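Local coordinates for sepf-like protein (PDB 3ZIE) that is a SepF-like cell-division protein that probably helps to anchor the Z ring to the membrane, at residues B[6-11]-B[27-32]. The protein carries 1 engineered substitution. Numbering follows the deposited sequence.
Sequences AEVTGL and VVADIA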
ATOM      1  N   ALA B   6      -2.158  -2.879   8.864  1.00 10.03           N
ATOM      2  CA  ALA B   6      -2.258  -2.724  10.356  1.00 11.82           C
ATOM      3  C   ALA B   6      -3.176  -1.549  10.695  1.00 12.90           C
ATOM      4  O   ALA B   6      -3.116  -0.539  10.034  1.00 14.04           O
ATOM      5  CB  ALA B   6      -0.875  -2.482  10.993  1.00 10.90           C
ATOM      6  N   GLU B   7      -4.048  -1.716  11.699  1.00 14.10           N
ATOM      7  CA  GLU B   7      -4.901  -0.633  12.209  1.00 13.29           C
ATOM      8  C   GLU B   7      -4.232  -0.189  13.491  1.00 13.31           C
ATOM      9  O   GLU B   7      -4.274  -0.922  14.499  1.00 13.82           O
ATOM     10  CB  GLU B   7      -6.304  -1.176  12.499  1.00 14.92           C
ATOM     11  CG  GLU B   7      -7.079  -1.512  11.219  1.00 17.24           C
ATOM     12  CD  GLU B   7      -7.268  -0.342  10.210  1.00 19.90           C
ATOM     13  OE1 GLU B   7      -7.293   0.855  10.574  1.00 22.25           O
ATOM     14  OE2 GLU B   7      -7.432  -0.603   8.999  1.00 21.09           O
ATOM     15  N   VAL B   8      -3.475   0.905  13.412  1.00 12.52           N
ATOM     16  CA  VAL B   8      -2.592   1.280  14.534  1.00 14.14           C
ATOM     17  C   VAL B   8      -3.412   2.156  15.486  1.00 15.08           C
ATOM     18  O   VAL B   8      -3.791   3.284  15.109  1.00 14.93           O
ATOM     19  CB  VAL B   8      -1.310   2.061  14.065  1.00 13.51           C
ATOM     20  CG1 VAL B   8      -0.446   2.462  15.313  1.00 14.82           C
ATOM     21  CG2 VAL B   8      -0.496   1.196  13.103  1.00 12.75           C
ATOM     22  N   THR B   9      -3.683   1.634  16.676  1.00 16.63           N
ATOM     23  CA  THR B   9      -4.471   2.392  17.678  1.00 18.19           C
ATOM     24  C   THR B   9      -3.680   2.779  18.941  1.00 19.59           C
ATOM     25  O   THR B   9      -4.252   3.345  19.893  1.00 20.02           O
ATOM     26  CB  THR B   9      -5.701   1.576  18.121  1.00 18.40           C
ATOM     27  OG1 THR B   9      -5.281   0.241  18.432  1.00 20.62           O
ATOM     28  CG2 THR B   9      -6.720   1.549  16.982  1.00 18.24           C
ATOM     29  N   GLY B  10      -2.376   2.500  18.936  1.00 20.57           N
ATOM     30  CA  GLY B  10      -1.492   2.692  20.102  1.00 21.42           C
ATOM     31  C   GLY B  10      -0.210   1.915  19.898  1.00 21.47           C
ATOM     32  O   GLY B  10       0.025   1.351  18.808  1.00 23.59           O
ATOM     33  N   LEU B  11       0.601   1.789  20.941  1.00 19.85           N
ATOM     34  CA  LEU B  11       1.881   1.115  20.795  1.00 19.38           C
ATOM     35  C   LEU B  11       1.778  -0.430  20.719  1.00 19.11           C
ATOM     36  O   LEU B  11       2.735  -1.112  20.361  1.00 16.63           O
ATOM     37  CB  LEU B  11       2.829   1.536  21.926  1.00 21.54           C
ATOM     38  CG  LEU B  11       3.570   2.870  21.691  1.00 22.95           C
ATOM     39  CD1 LEU B  11       3.874   3.552  22.991  1.00 26.30           C
ATOM     40  CD2 LEU B  11       4.865   2.570  20.951  1.00 26.06           C
ATOM     41  N   VAL B  27       4.122  -4.081   5.219  1.00  6.67           N
ATOM     42  CA  VAL B  27       3.011  -3.642   6.058  1.00  7.01           C
ATOM     43  C   VAL B  27       2.561  -2.257   5.638  1.00  7.62           C
ATOM     44  O   VAL B  27       3.407  -1.349   5.472  1.00  7.26           O
ATOM     45  CB  VAL B  27       3.401  -3.573   7.547  1.00  7.72           C
ATOM     46  CG1 VAL B  27       2.228  -3.019   8.390  1.00  8.65           C
ATOM     47  CG2 VAL B  27       3.850  -4.941   8.052  1.00  7.84           C
ATOM     48  N   VAL B  28       1.251  -2.105   5.443  1.00  7.09           N
ATOM     49  CA  VAL B  28       0.659  -0.797   5.223  1.00  8.42           C
ATOM     50  C   VAL B  28      -0.085  -0.495   6.531  1.00  9.85           C
ATOM     51  O   VAL B  28      -1.002  -1.212   6.947  1.00 10.58           O
ATOM     52  CB  VAL B  28      -0.262  -0.762   3.991  1.00  8.99           C
ATOM     53  CG1 VAL B  28      -0.883   0.703   3.783  1.00 10.42           C
ATOM     54  CG2 VAL B  28       0.538  -1.111   2.728  1.00  8.78           C
ATOM     55  N   ALA B  29       0.364   0.535   7.240  1.00 11.06           N
ATOM     56  CA  ALA B  29      -0.203   0.845   8.572  1.00 12.40           C
ATOM     57  C   ALA B  29      -1.146   2.041   8.526  1.00 13.33           C
ATOM     58  O   ALA B  29      -0.793   3.127   7.989  1.00 13.86           O
ATOM     59  CB  ALA B  29       0.950   1.081   9.562  1.00 12.36           C
ATOM     60  N   ASP B  30      -2.358   1.855   9.081  1.00 13.53           N
ATOM     61  CA  ASP B  30      -3.316   2.934   9.176  1.00 13.05           C
ATOM     62  C   ASP B  30      -3.046   3.632  10.486  1.00 12.33           C
ATOM     63  O   ASP B  30      -3.133   2.987  11.529  1.00 12.46           O
ATOM     64  CB  ASP B  30      -4.748   2.377   9.178  1.00 14.56           C
ATOM     65  CG  ASP B  30      -5.805   3.478   9.127  1.00 18.13           C
ATOM     66  OD1 ASP B  30      -5.467   4.667   9.168  1.00 20.70           O
ATOM     67  OD2 ASP B  30      -7.016   3.166   8.996  1.00 23.96           O
ATOM     68  N   ILE B  31      -2.671   4.914  10.431  1.00 12.86           N
ATOM     69  CA  ILE B  31      -2.427   5.682  11.670  1.00 12.59           C
ATOM     70  C   ILE B  31      -3.513   6.734  11.962  1.00 13.28           C
ATOM     71  O   ILE B  31      -3.303   7.591  12.858  1.00 12.01           O
ATOM     72  CB  ILE B  31      -1.020   6.420  11.657  1.00 13.16           C
ATOM     73  CG1 ILE B  31      -0.949   7.351  10.424  1.00 15.43           C
ATOM     74  CG2 ILE B  31       0.110   5.328  11.899  1.00 13.00           C
ATOM     75  CD1 ILE B  31       0.257   8.232  10.229  1.00 18.98           C
ATOM     76  N   ALA B  32      -4.638   6.679  11.219  1.00 12.86           N
ATOM     77  CA  ALA B  32      -5.694   7.705  11.339  1.00 13.78           C
ATOM     78  C   ALA B  32      -6.090   7.946  12.773  1.00 14.93           C
ATOM     79  O   ALA B  32      -6.322   9.105  13.185  1.00 14.87           O
ATOM     80  CB  ALA B  32      -6.963   7.270  10.520  1.00 14.33           C
TER
HETATM   81  O   HOH W   1      -5.460   4.067  12.913  1.00 19.17           O
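Ala6 and Glu7 run parallel to Ala29 and Asp30, and three backbone bonds lace the strands: Ala6 N to Val28 O (2.8 Å), Asp30 N to Ala6 O (2.7 Å) and, just past the end of strand 2-7, Val8 N to Asp30 O (2.8 Å). There the chains part, and a water donates to both Val8 O and Asp30 O. On one face of the sheet the methyl of Ala6 rests against Val27 CG1, while Val8 CG2 lies 3.8 Å from Ala29 CB. Val8 turns CG1 anti to its backbone nitrogen (chi1 178°), which leaves CG2 for Ala29; its CB meets Ile31 CG2 at 4.2 Å. These strands belong to a beta-alpha-beta crossover, and the connecting helix 14-22 lays Ile17 over Ala6, Val8 and Val27. Beyond Ala6, a strand of the second subunit continues the sheet in parallel, carrying it across the dimer interface. On the opposite face the two acids Glu7 and Asp30 meet. Glu7, bent at chi2 (-58°), swings its carboxylate over to Asp30, and Glu7 OE1 stands 2.8 Å from Asp30 OD2. Both are acceptors, the planes are 77° apart, and the like charges would be expected to push up the pKa of one of the two acids. Replacing Glu7 by alanine would take away the bent chain and its carboxylate, and would probably leave the CB and OD2 side of Asp30 uncovered. The other oxygen, Asp30 OD1, closes an Asx turn, accepting from Ala32 N at 3.0 Å from above the carboxylate plane.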